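Local coordinates for protein methionyl-tRNA formyltransferase (Clostridium thermocellum, PDB 1ZGH) that probably transfers a formyl group from 10-formyltetrahydrofolate to the amino group of methionyl initiator tRNA, at residues Y80-H85 with T99-H104; F110-S115 with I139-I144; T128-I133 with R148-Y153; Y153-E158 with M217-G222. All coordinates share one frame; numbering follows the deposited sequence.

Contact 1 of 4, residues Y80-H85 with T99-H104; sequences YILFPH and TCVVFH
The parallel strand pair of a beta-alpha-beta unit, strand 80-83, helix 92-95 and strand 100-104, lies inside the Rossmann-like sheet of the formyl transferase fold, with Ile81 beside Cys100, Leu82 beside Val101 and Phe83 beside Val102. Three backbone bonds join it: Ile81 N to Thr99 O (2.9 Å) and Val101 N to Ile81 O (2.8 Å) are nearly straight, and Phe83 N to Val101 O (2.8 Å) is more bent (154°). On one face Leu82 and Val101 lie side by side and point the same way, CD2 of Leu82 resting against CB of Val101 at 3.9 Å, while CG2 of Val101 meets the edge of the Tyr80 ring. Helix 156-178 packs over this face through Leu175 and Leu176. The other face carries Ile81, Phe83, Cys100 and Val102. Phe83 sets its CG beside the backbone N (chi1 -64°), and this swings the ring back along the strand to Cys100, whose SG stands at the ring edge, 5.2 Å from the centroid, in a sulfur-aromatic contact. The same sulfur touches CD1 of Ile81, so one small thiol links two larger apolar groups. Carbonyl oxygens also meet ring edges in plane: Val101 O lies 3.5 Å from CD1 of Phe83, and at the C-terminal end of the pair Phe83 O lies 3.4 Å from CD1 of Phe103.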
loop_
_atom_site.group_PDB
_atom_site.type_symbol
_atom_site.label_atom_id
_atom_site.label_comp_id
_atom_site.label_asym_id
_atom_site.label_seq_id
_atom_site.Cartn_x
_atom_site.Cartn_y
_atom_site.Cartn_z
ATOM N N TYR A 80 -18.573 -5.236 -4.851
ATOM C CA TYR A 80 -17.109 -5.127 -4.830
ATOM C C TYR A 80 -16.623 -5.047 -3.402
ATOM O O TYR A 80 -17.258 -4.406 -2.545
ATOM C CB TYR A 80 -16.625 -3.845 -5.532
ATOM C CG TYR A 80 -16.874 -3.828 -7.025
ATOM C CD1 TYR A 80 -15.904 -4.297 -7.917
ATOM C CD2 TYR A 80 -18.064 -3.339 -7.540
ATOM C CE1 TYR A 80 -16.116 -4.271 -9.286
ATOM C CE2 TYR A 80 -18.299 -3.310 -8.918
ATOM C CZ TYR A 80 -17.320 -3.768 -9.782
ATOM O OH TYR A 80 -17.547 -3.755 -11.140
ATOM N N ILE A 81 -15.474 -5.663 -3.149
ATOM C CA ILE A 81 -14.761 -5.450 -1.894
ATOM C C ILE A 81 -13.432 -4.806 -2.314
ATOM O O ILE A 81 -12.696 -5.379 -3.101
ATOM C CB ILE A 81 -14.495 -6.735 -1.096
ATOM C CG1 ILE A 81 -15.790 -7.559 -0.919
ATOM C CG2 ILE A 81 -13.847 -6.388 0.265
ATOM C CD1 ILE A 81 -15.571 -8.878 -0.230
ATOM N N LEU A 82 -13.196 -3.601 -1.814
ATOM C CA LEU A 82 -12.097 -2.752 -2.238
ATOM C C LEU A 82 -11.064 -2.714 -1.117
ATOM O O LEU A 82 -11.413 -2.425 0.008
ATOM C CB LEU A 82 -12.612 -1.328 -2.514
ATOM C CG LEU A 82 -13.785 -1.296 -3.534
ATOM C CD1 LEU A 82 -14.515 0.009 -3.544
ATOM C CD2 LEU A 82 -13.239 -1.576 -4.891
ATOM N N PHE A 83 -9.790 -2.961 -1.445
ATOM C CA PHE A 83 -8.717 -2.981 -0.451
ATOM C C PHE A 83 -7.647 -1.893 -0.763
ATOM O O PHE A 83 -6.698 -2.180 -1.469
ATOM C CB PHE A 83 -8.047 -4.357 -0.460
ATOM C CG PHE A 83 -8.935 -5.502 -0.044
ATOM C CD1 PHE A 83 -9.801 -6.124 -0.961
ATOM C CD2 PHE A 83 -8.885 -5.986 1.247
ATOM C CE1 PHE A 83 -10.598 -7.207 -0.578
ATOM C CE2 PHE A 83 -9.690 -7.049 1.649
ATOM C CZ PHE A 83 -10.533 -7.672 0.738
ATOM N N PRO A 84 -7.844 -0.629 -0.330
ATOM C CA PRO A 84 -6.792 0.386 -0.556
ATOM C C PRO A 84 -5.455 0.045 0.084
ATOM O O PRO A 84 -4.409 0.249 -0.539
ATOM C CB PRO A 84 -7.379 1.635 0.065
ATOM C CG PRO A 84 -8.852 1.421 -0.008
ATOM C CD PRO A 84 -9.058 -0.029 0.245
ATOM N N HIS A 85 -5.510 -0.485 1.301
ATOM C CA HIS A 85 -4.368 -1.071 1.961
ATOM C C HIS A 85 -4.806 -2.107 2.976
ATOM O O HIS A 85 -5.571 -1.836 3.902
ATOM C CB HIS A 85 -3.524 -0.000 2.710
ATOM C CG HIS A 85 -2.283 -0.592 3.320
ATOM N ND1 HIS A 85 -2.237 -1.059 4.615
ATOM C CD2 HIS A 85 -1.110 -0.955 2.758
ATOM C CE1 HIS A 85 -1.058 -1.606 4.849
ATOM N NE2 HIS A 85 -0.350 -1.552 3.737
ATOM N N THR A 99 -16.070 -10.196 -5.670
ATOM C CA THR A 99 -15.060 -9.535 -6.469
ATOM C C THR A 99 -14.225 -8.669 -5.559
ATOM O O THR A 99 -14.653 -7.608 -5.082
ATOM C CB THR A 99 -15.660 -8.709 -7.617
ATOM O OG1 THR A 99 -16.512 -9.547 -8.387
ATOM C CG2 THR A 99 -14.573 -8.196 -8.532
ATOM N N CYS A 100 -13.015 -9.138 -5.312
ATOM C CA CYS A 100 -12.099 -8.456 -4.425
ATOM C C CYS A 100 -11.102 -7.694 -5.270
ATOM O O CYS A 100 -10.492 -8.279 -6.160
ATOM C CB CYS A 100 -11.402 -9.455 -3.506
ATOM S SG CYS A 100 -12.471 -10.188 -2.269
ATOM N N VAL A 101 -10.935 -6.403 -4.963
ATOM C CA VAL A 101 -10.056 -5.497 -5.695
ATOM C C VAL A 101 -8.923 -4.977 -4.805
ATOM O O VAL A 101 -9.150 -4.239 -3.859
ATOM C CB VAL A 101 -10.842 -4.298 -6.260
ATOM C CG1 VAL A 101 -9.969 -3.469 -7.187
ATOM C CG2 VAL A 101 -12.094 -4.801 -6.969
ATOM N N VAL A 102 -7.711 -5.399 -5.104
ATOM C CA VAL A 102 -6.511 -4.888 -4.446
ATOM C C VAL A 102 -5.851 -3.831 -5.327
ATOM O O VAL A 102 -5.893 -3.917 -6.542
ATOM C CB VAL A 102 -5.557 -6.073 -4.132
ATOM C CG1 VAL A 102 -4.086 -5.628 -4.004
ATOM C CG2 VAL A 102 -6.020 -6.751 -2.878
ATOM N N PHE A 103 -5.207 -2.852 -4.692
ATOM C CA PHE A 103 -4.528 -1.761 -5.371
ATOM C C PHE A 103 -3.046 -1.897 -5.114
ATOM O O PHE A 103 -2.579 -1.577 -4.023
ATOM C CB PHE A 103 -5.077 -0.428 -4.856
ATOM C CG PHE A 103 -6.496 -0.199 -5.234
ATOM C CD1 PHE A 103 -7.521 -0.667 -4.439
ATOM C CD2 PHE A 103 -6.817 0.458 -6.411
ATOM C CE1 PHE A 103 -8.825 -0.452 -4.796
ATOM C CE2 PHE A 103 -8.120 0.686 -6.755
ATOM C CZ PHE A 103 -9.120 0.230 -5.963
ATOM N N HIS A 104 -2.315 -2.442 -6.088
ATOM C CA HIS A 104 -0.917 -2.825 -5.873
ATOM C C HIS A 104 -0.014 -1.856 -6.636
ATOM O O HIS A 104 -0.200 -1.640 -7.824
ATOM C CB HIS A 104 -0.711 -4.278 -6.272
ATOM C CG HIS A 104 0.699 -4.747 -6.169
ATOM N ND1 HIS A 104 1.261 -5.178 -4.989
ATOM C CD2 HIS A 104 1.670 -4.852 -7.109
ATOM C CE1 HIS A 104 2.514 -5.539 -5.207
ATOM N NE2 HIS A 104 2.784 -5.364 -6.490
#

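Contact 2 of 4, residues F110-S115 with I139-I144; sequences FGRGGS and IDTGDI
Arg112 runs out extended from CG to NE (chi3 179°) across the backbone of Asp140, while Asp140 turns its CG back beside its own backbone N (chi1 -63°) and so lifts the carboxylate to the amide of Gly113. The Asp belongs to the Ile-Asp-Thr-Gly-Asp loop of the formyl transferase family, between strands 127-134 and 144-151; in relatives this loop borders the active site, and its place here is consistent with that. One hydrogen bond joins the segments, from Gly113 N to Asp140 OD2 at 2.9 Å, somewhat bent at 148°, using the anti lone pair that faces away from the other carboxylate oxygen. Next to it CG2 of Ile139 presses on Gly113 CA at 3.6 Å, where the glycine offers only its bare backbone. The aliphatic part of Arg112 lies over the carbonyls of the loop: CG is 3.5 Å from Asp140 O, and CD is 3.7 Å from Ile139 O. Farther out Gln185 fixes the head group, its OE1 bonded to Arg112 NH2 and its NE2 to Asp140 O, so a single amide holds both sides of the contact. Backbone bonds also pair the short, weakly bonded strand 112-113 with strand 191-192. Thr141 crosses the arginine at about a right angle; with its OG1 bonded to Asp136, its methyl CG2 covers one guanidinium face, 3.8 Å above the plane and offset toward the rim, 3.9 Å from Arg112 NH1.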
loop_
_atom_site.group_PDB
_atom_site.type_symbol
_atom_site.label_atom_id
_atom_site.label_comp_id
_atom_site.label_asym_id
_atom_site.label_seq_id
_atom_site.Cartn_x
_atom_site.Cartn_y
_atom_site.Cartn_z
ATOM N N PHE A 110 5.523 -6.733 -13.443
ATOM C CA PHE A 110 6.707 -6.284 -12.701
ATOM C C PHE A 110 6.311 -6.012 -11.238
ATOM O O PHE A 110 5.331 -5.324 -10.962
ATOM C CB PHE A 110 7.339 -5.025 -13.318
ATOM C CG PHE A 110 8.477 -4.463 -12.505
ATOM C CD1 PHE A 110 9.769 -4.972 -12.650
ATOM C CD2 PHE A 110 8.264 -3.442 -11.578
ATOM C CE1 PHE A 110 10.830 -4.465 -11.875
ATOM C CE2 PHE A 110 9.325 -2.929 -10.807
ATOM C CZ PHE A 110 10.609 -3.452 -10.970
ATOM N N GLY A 111 7.064 -6.584 -10.309
ATOM C CA GLY A 111 6.941 -6.246 -8.901
ATOM C C GLY A 111 5.765 -6.859 -8.184
ATOM O O GLY A 111 5.160 -6.228 -7.325
ATOM N N ARG A 112 5.428 -8.090 -8.555
ATOM C CA ARG A 112 4.498 -8.900 -7.776
ATOM C C ARG A 112 5.099 -9.123 -6.387
ATOM O O ARG A 112 6.288 -9.397 -6.279
ATOM C CB ARG A 112 4.269 -10.255 -8.460
ATOM C CG ARG A 112 3.453 -10.200 -9.753
ATOM C CD ARG A 112 3.254 -11.598 -10.340
ATOM N NE ARG A 112 2.462 -11.566 -11.567
ATOM C CZ ARG A 112 2.465 -12.512 -12.511
ATOM N NH1 ARG A 112 3.213 -13.592 -12.393
ATOM N NH2 ARG A 112 1.720 -12.374 -13.595
ATOM N N GLY A 113 4.296 -8.999 -5.332
ATOM C CA GLY A 113 4.757 -9.361 -3.977
ATOM C C GLY A 113 4.853 -8.226 -2.973
ATOM O O GLY A 113 4.363 -7.129 -3.221
ATOM N N GLY A 114 5.515 -8.484 -1.846
ATOM C CA GLY A 114 5.420 -7.619 -0.657
ATOM C C GLY A 114 6.325 -6.403 -0.653
ATOM O O GLY A 114 7.213 -6.286 -1.498
ATOM N N SER A 115 6.111 -5.566 0.371
ATOM C CA SER A 115 6.762 -4.264 0.630
ATOM C C SER A 115 7.092 -3.505 -0.653
ATOM O O SER A 115 8.263 -3.176 -0.924
ATOM C CB SER A 115 7.998 -4.474 1.509
ATOM O OG SER A 115 7.723 -5.364 2.572
ATOM N N ILE A 139 0.060 -14.693 -5.628
ATOM C CA ILE A 139 0.707 -13.464 -5.180
ATOM C C ILE A 139 0.652 -12.422 -6.295
ATOM O O ILE A 139 1.481 -12.418 -7.207
ATOM C CB ILE A 139 2.184 -13.702 -4.789
ATOM C CG1 ILE A 139 2.322 -14.799 -3.721
ATOM C CG2 ILE A 139 2.820 -12.408 -4.297
ATOM C CD1 ILE A 139 1.896 -14.360 -2.346
ATOM N N ASP A 140 -0.360 -11.573 -6.238
ATOM C CA ASP A 140 -0.526 -10.451 -7.161
ATOM C C ASP A 140 -0.564 -10.877 -8.639
ATOM O O ASP A 140 -0.069 -10.169 -9.510
ATOM C CB ASP A 140 0.542 -9.384 -6.893
ATOM C CG ASP A 140 0.418 -8.773 -5.495
ATOM O OD1 ASP A 140 -0.707 -8.454 -5.056
ATOM O OD2 ASP A 140 1.444 -8.622 -4.825
ATOM N N THR A 141 -1.175 -12.036 -8.899
ATOM C CA THR A 141 -1.267 -12.624 -10.241
ATOM C C THR A 141 -2.598 -12.315 -10.939
ATOM O O THR A 141 -2.789 -12.646 -12.098
ATOM C CB THR A 141 -1.126 -14.166 -10.165
ATOM O OG1 THR A 141 -1.928 -14.649 -9.085
ATOM C CG2 THR A 141 0.319 -14.573 -9.923
ATOM N N GLY A 142 -3.503 -11.650 -10.226
ATOM C CA GLY A 142 -4.851 -11.411 -10.701
ATOM C C GLY A 142 -5.001 -10.499 -11.906
ATOM O O GLY A 142 -4.147 -9.653 -12.186
ATOM N N ASP A 143 -6.124 -10.666 -12.597
ATOM C CA ASP A 143 -6.458 -9.852 -13.757
ATOM C C ASP A 143 -6.484 -8.373 -13.378
ATOM O O ASP A 143 -6.888 -8.010 -12.262
ATOM C CB ASP A 143 -7.811 -10.271 -14.364
ATOM C CG ASP A 143 -7.816 -11.715 -14.873
ATOM O OD1 ASP A 143 -6.747 -12.351 -14.851
ATOM O OD2 ASP A 143 -8.894 -12.210 -15.286
ATOM N N ILE A 144 -6.042 -7.530 -14.306
ATOM C CA ILE A 144 -5.869 -6.096 -14.038
ATOM C C ILE A 144 -7.068 -5.351 -14.600
ATOM O O ILE A 144 -7.389 -5.517 -15.773
ATOM C CB ILE A 144 -4.580 -5.553 -14.717
ATOM C CG1 ILE A 144 -3.332 -6.241 -14.148
ATOM C CG2 ILE A 144 -4.473 -4.042 -14.517
ATOM C CD1 ILE A 144 -2.083 -6.085 -15.012
#

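Contact 3 of 4, residues T128-I133 with R148-Y153; sequences TKISAI and RDLDLY
Thr128, Ile130 and Leu150 bury most surface here, all three on the same face of an antiparallel strand pair. Thr128 and Leu150 form a hydrogen-bonded pair, Thr128 N to Leu150 O at 2.8 Å and nearly straight, and Leu150 N to Thr128 O at 3.0 Å, where the donor stands well above the carbonyl plane. Ile130 and Arg148 make the next such pair, with Ile130 N to Arg148 O at 2.7 Å and Arg148 N to Ile130 O at 3.0 Å. Thr128 holds its OG1 trans to the backbone N (chi1 -172°), where it bonds to Met105 O; this leaves the methyl CG2 to do the packing. That methyl is wedged between two leucines, 3.9 Å from CD2 of Leu150 and 3.8 Å from CD2 of Leu152, which reaches in from just beyond the strand end. Ile130 crosses Leu150 obliquely, its CG1 set against CB of Leu150 at 4.0 Å. Helix 156-178 closes this face with Met171 on Ile130 and Arg162 on Leu150, and Arg148 is tied to it by salt bridges to Asp170 and Glu174. On the opposite face Lys129 and Asp149, a non-hydrogen-bonded pair, lie side by side, and NZ of the lysine forms a salt bridge to Asp149 OD1 whose modelled length is doubtfully short. With apolar residues and the salt-bridged Arg148 under the helix, and the Lys129-Asp149 pair on the other face, this is a beta hairpin at the end of the mixed sheet, with 144-151 as its outermost strand.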
loop_
_atom_site.group_PDB
_atom_site.type_symbol
_atom_site.label_atom_id
_atom_site.label_comp_id
_atom_site.label_asym_id
_atom_site.label_seq_id
_atom_site.Cartn_x
_atom_site.Cartn_y
_atom_site.Cartn_z
ATOM N N THR A 128 5.999 4.865 -10.575
ATOM C CA THR A 128 5.433 3.523 -10.709
ATOM C C THR A 128 3.995 3.648 -11.228
ATOM O O THR A 128 3.566 4.740 -11.620
ATOM C CB THR A 128 5.509 2.754 -9.348
ATOM O OG1 THR A 128 5.126 1.388 -9.521
ATOM C CG2 THR A 128 4.651 3.395 -8.259
ATOM N N LYS A 129 3.258 2.548 -11.236
ATOM C CA LYS A 129 1.823 2.588 -11.498
ATOM C C LYS A 129 1.110 1.895 -10.345
ATOM O O LYS A 129 1.668 1.010 -9.701
ATOM C CB LYS A 129 1.486 1.924 -12.835
ATOM C CG LYS A 129 1.929 2.734 -14.058
ATOM C CD LYS A 129 1.219 2.299 -15.288
ATOM C CE LYS A 129 1.893 2.799 -16.578
ATOM N NZ LYS A 129 2.153 4.259 -16.515
ATOM N N ILE A 130 -0.100 2.344 -10.051
ATOM C CA ILE A 130 -0.997 1.636 -9.160
ATOM C C ILE A 130 -1.887 0.768 -10.054
ATOM O O ILE A 130 -2.548 1.300 -10.944
ATOM C CB ILE A 130 -1.871 2.626 -8.337
ATOM C CG1 ILE A 130 -0.973 3.644 -7.611
ATOM C CG2 ILE A 130 -2.780 1.870 -7.350
ATOM C CD1 ILE A 130 -1.750 4.755 -6.904
ATOM N N SER A 131 -1.842 -0.556 -9.857
ATOM C CA SER A 131 -2.666 -1.502 -10.573
ATOM C C SER A 131 -3.826 -1.973 -9.695
ATOM O O SER A 131 -3.622 -2.513 -8.591
ATOM C CB SER A 131 -1.861 -2.731 -11.016
ATOM O OG SER A 131 -0.694 -2.378 -11.703
ATOM N N ALA A 132 -5.046 -1.767 -10.189
ATOM C CA ALA A 132 -6.234 -2.353 -9.566
ATOM C C ALA A 132 -6.380 -3.757 -10.146
ATOM O O ALA A 132 -6.479 -3.919 -11.376
ATOM C CB ALA A 132 -7.452 -1.499 -9.834
ATOM N N ILE A 133 -6.352 -4.765 -9.269
ATOM C CA ILE A 133 -6.412 -6.172 -9.679
ATOM C C ILE A 133 -7.437 -6.985 -8.909
ATOM O O ILE A 133 -7.749 -6.686 -7.758
ATOM C CB ILE A 133 -5.052 -6.880 -9.517
ATOM C CG1 ILE A 133 -4.687 -7.035 -8.035
ATOM C CG2 ILE A 133 -3.984 -6.101 -10.267
ATOM C CD1 ILE A 133 -3.397 -7.789 -7.797
ATOM N N ARG A 148 -2.916 3.554 -12.893
ATOM C CA ARG A 148 -2.688 5.003 -12.850
ATOM C C ARG A 148 -1.251 5.286 -12.408
ATOM O O ARG A 148 -0.700 4.518 -11.620
ATOM C CB ARG A 148 -3.662 5.685 -11.882
ATOM C CG ARG A 148 -5.126 5.617 -12.293
ATOM C CD ARG A 148 -5.436 6.477 -13.505
ATOM N NE ARG A 148 -6.807 6.250 -13.990
ATOM C CZ ARG A 148 -7.148 5.552 -15.073
ATOM N NH1 ARG A 148 -6.239 4.980 -15.860
ATOM N NH2 ARG A 148 -8.432 5.438 -15.402
ATOM N N ASP A 149 -0.654 6.371 -12.910
ATOM C CA ASP A 149 0.706 6.767 -12.526
ATOM C C ASP A 149 0.811 7.267 -11.074
ATOM O O ASP A 149 -0.151 7.852 -10.520
ATOM C CB ASP A 149 1.245 7.879 -13.436
ATOM C CG ASP A 149 1.444 7.430 -14.882
ATOM O OD1 ASP A 149 1.706 6.226 -15.139
ATOM O OD2 ASP A 149 1.336 8.301 -15.770
ATOM N N LEU A 150 1.975 7.020 -10.475
ATOM C CA LEU A 150 2.287 7.443 -9.111
ATOM C C LEU A 150 3.762 7.812 -8.988
ATOM O O LEU A 150 4.647 7.004 -9.299
ATOM C CB LEU A 150 1.967 6.329 -8.098
ATOM C CG LEU A 150 2.336 6.623 -6.632
ATOM C CD1 LEU A 150 1.505 7.744 -5.965
ATOM C CD2 LEU A 150 2.295 5.371 -5.828
ATOM N N ASP A 151 4.019 9.026 -8.513
ATOM C CA ASP A 151 5.371 9.475 -8.209
ATOM C C ASP A 151 5.837 8.992 -6.824
ATOM O O ASP A 151 5.049 8.926 -5.877
ATOM C CB ASP A 151 5.416 11.006 -8.264
ATOM C CG ASP A 151 5.166 11.561 -9.688
ATOM O OD1 ASP A 151 5.669 10.976 -10.682
ATOM O OD2 ASP A 151 4.501 12.620 -9.793
ATOM N N LEU A 152 7.134 8.687 -6.704
ATOM C CA LEU A 152 7.694 8.104 -5.487
ATOM C C LEU A 152 8.730 9.006 -4.754
ATOM O O LEU A 152 9.626 8.514 -4.062
ATOM C CB LEU A 152 8.329 6.737 -5.821
ATOM C CG LEU A 152 7.366 5.668 -6.365
ATOM C CD1 LEU A 152 8.154 4.394 -6.650
ATOM C CD2 LEU A 152 6.257 5.369 -5.393
ATOM N N TYR A 153 8.590 10.322 -4.884
ATOM C CA TYR A 153 9.366 11.235 -4.071
ATOM C C TYR A 153 8.712 11.424 -2.685
ATOM O O TYR A 153 7.468 11.296 -2.560
ATOM C CB TYR A 153 9.478 12.593 -4.742
ATOM C CG TYR A 153 10.360 12.681 -5.942
ATOM C CD1 TYR A 153 11.713 13.063 -5.830
ATOM C CD2 TYR A 153 9.851 12.433 -7.214
ATOM C CE1 TYR A 153 12.533 13.164 -6.980
ATOM C CE2 TYR A 153 10.671 12.553 -8.341
ATOM C CZ TYR A 153 12.001 12.901 -8.207
ATOM O OH TYR A 153 12.740 13.013 -9.348
#

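Contact 4 of 4, residues Y153-E158 with M217-G222; sequences YGTAEE and MLDGEG
Glu157 lays its side chain along the turn at Gly220, CB 3.9 Å from Gly220 CA, and its OE2 accepts a hydrogen bond from Glu221 N at 3.0 Å; the N lies nearly along the C-O axis, but the bond bends at the hydrogen (137°). CG trans to the backbone N (chi1 -173°) and a bend at chi2 bring the carboxylate to the loop. Glu157 N donates to Asp219 O, a long bond of 3.3 Å, straight at the hydrogen (169°) but tilted from the carbonyl plane. Ala156 nestles its CB against Met217 O at 3.3 Å; Met217, modelled as selenomethionine, turns its side chain to helix 116-122. Thr155, the N-cap of helix 156-178, forms a capping box with Glu158: Glu158 N donates to Thr155 OG1, Thr155 N to Glu158 OE1. CG2 of Thr155 lies 3.7 Å from OD2 of Asp219, which bonds to Arg239 N. This joins the formyl transferase and C-terminal parts of the chain. The Glu157 and Glu221 carboxylates come to 4.5 Å, OE1 to OE1, planes almost perpendicular; Ser40 on Glu221 OE1 and the amide on Glu157 OE2 probably ease the repulsion, and Asp219 O should suit the helix dipole.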
loop_
_atom_site.group_PDB
_atom_site.type_symbol
_atom_site.label_atom_id
_atom_site.label_comp_id
_atom_site.label_asym_id
_atom_site.label_seq_id
_atom_site.Cartn_x
_atom_site.Cartn_y
_atom_site.Cartn_z
ATOM N N TYR A 153 8.590 10.322 -4.884
ATOM C CA TYR A 153 9.366 11.235 -4.071
ATOM C C TYR A 153 8.712 11.424 -2.685
ATOM O O TYR A 153 7.468 11.296 -2.560
ATOM C CB TYR A 153 9.478 12.593 -4.742
ATOM C CG TYR A 153 10.360 12.681 -5.942
ATOM C CD1 TYR A 153 11.713 13.063 -5.830
ATOM C CD2 TYR A 153 9.851 12.433 -7.214
ATOM C CE1 TYR A 153 12.533 13.164 -6.980
ATOM C CE2 TYR A 153 10.671 12.553 -8.341
ATOM C CZ TYR A 153 12.001 12.901 -8.207
ATOM O OH TYR A 153 12.740 13.013 -9.348
ATOM N N GLY A 154 9.518 11.778 -1.681
ATOM C CA GLY A 154 9.008 12.040 -0.282
ATOM C C GLY A 154 9.107 10.845 0.678
ATOM O O GLY A 154 9.747 9.834 0.391
ATOM N N THR A 155 8.436 10.944 1.818
ATOM C CA THR A 155 8.449 9.896 2.820
ATOM C C THR A 155 7.412 8.820 2.427
ATOM O O THR A 155 6.505 9.085 1.642
ATOM C CB THR A 155 8.072 10.498 4.187
ATOM O OG1 THR A 155 6.718 10.981 4.147
ATOM C CG2 THR A 155 9.116 11.676 4.664
ATOM N N ALA A 156 7.494 7.656 3.049
ATOM C CA ALA A 156 6.464 6.639 2.878
ATOM C C ALA A 156 5.056 7.176 3.130
ATOM O O ALA A 156 4.170 6.917 2.320
ATOM C CB ALA A 156 6.753 5.438 3.723
ATOM N N GLU A 157 4.848 7.888 4.246
ATOM C CA GLU A 157 3.583 8.472 4.572
ATOM C C GLU A 157 3.057 9.388 3.478
ATOM O O GLU A 157 1.878 9.270 3.103
ATOM C CB GLU A 157 3.575 9.180 5.932
ATOM C CG GLU A 157 2.150 9.674 6.391
ATOM C CD GLU A 157 1.855 9.410 7.846
ATOM O OE1 GLU A 157 0.928 10.033 8.386
ATOM O OE2 GLU A 157 2.524 8.548 8.448
ATOM N N GLU A 158 3.917 10.260 2.948
ATOM C CA GLU A 158 3.553 11.181 1.867
ATOM C C GLU A 158 3.157 10.425 0.588
ATOM O O GLU A 158 2.162 10.730 -0.069
ATOM C CB GLU A 158 4.716 12.172 1.588
ATOM C CG GLU A 158 4.812 13.303 2.608
ATOM C CD GLU A 158 6.158 14.054 2.581
ATOM O OE1 GLU A 158 7.056 13.611 1.853
ATOM O OE2 GLU A 158 6.304 15.058 3.298
HETATM N N MSE A 217 11.860 6.095 3.140
HETATM C CA MSE A 217 11.030 4.973 2.680
HETATM C C MSE A 217 10.457 4.197 3.867
HETATM O O MSE A 217 9.478 3.491 3.701
HETATM C CB MSE A 217 11.770 4.029 1.742
HETATM C CG MSE A 217 12.647 2.966 2.428
HETATM SE SE MSE A 217 13.743 1.981 1.156
HETATM C CE MSE A 217 14.332 0.466 2.403
ATOM N N LEU A 218 11.071 4.356 5.046
ATOM C CA LEU A 218 10.584 3.782 6.302
ATOM C C LEU A 218 9.900 4.742 7.291
ATOM O O LEU A 218 9.536 4.329 8.411
ATOM C CB LEU A 218 11.742 3.034 6.973
ATOM C CG LEU A 218 12.286 1.891 6.117
ATOM C CD1 LEU A 218 13.697 1.486 6.537
ATOM C CD2 LEU A 218 11.366 0.715 6.107
ATOM N N ASP A 219 9.711 6.002 6.867
ATOM C CA ASP A 219 9.140 7.074 7.644
ATOM C C ASP A 219 7.643 7.168 7.357
ATOM O O ASP A 219 7.179 7.947 6.518
ATOM C CB ASP A 219 9.911 8.352 7.348
ATOM C CG ASP A 219 9.562 9.511 8.259
ATOM O OD1 ASP A 219 8.672 9.401 9.162
ATOM O OD2 ASP A 219 10.159 10.594 8.041
ATOM N N GLY A 220 6.878 6.359 8.086
ATOM C CA GLY A 220 5.422 6.368 7.950
ATOM C C GLY A 220 4.737 5.528 9.008
ATOM O O GLY A 220 5.358 4.652 9.604
ATOM N N GLU A 221 3.442 5.781 9.180
ATOM C CA GLU A 221 2.651 5.206 10.249
ATOM C C GLU A 221 2.786 3.706 10.222
ATOM O O GLU A 221 2.471 3.051 9.203
ATOM C CB GLU A 221 1.189 5.652 10.077
ATOM C CG GLU A 221 0.223 5.245 11.139
ATOM C CD GLU A 221 -1.140 5.776 10.792
ATOM O OE1 GLU A 221 -1.319 7.046 10.833
ATOM O OE2 GLU A 221 -1.978 4.928 10.405
ATOM N N GLY A 222 3.284 3.168 11.336
ATOM C CA GLY A 222 3.325 1.717 11.553
ATOM C C GLY A 222 4.572 1.038 10.995
ATOM O O GLY A 222 4.676 -0.168 11.106
#

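Overall arrangement
Contact 1 is the buried, largely apolar one; contact 3 is partly buried and extends the same sheet to its edge, strands 100-104 and 127-134 being neighbours. Contact 2 is a surface meeting of a loop with a short, weak strand, more polar than contact 1, yet it touches contact 1 through His104 NE2, probably hydrogen-bonded to Gly111 O, and its 139-144 segment lies in the connection between the hairpin strands of contact 3. Contact 4 lies about 21 Å (centre to centre) from contacts 1 and 2 but shares Tyr153 with contact 3; carboxylate and backbone bonds dominate it. Helix 156-178 links contacts 1, 3 and 4, beginning in contact 4 and lying over apolar faces of the others.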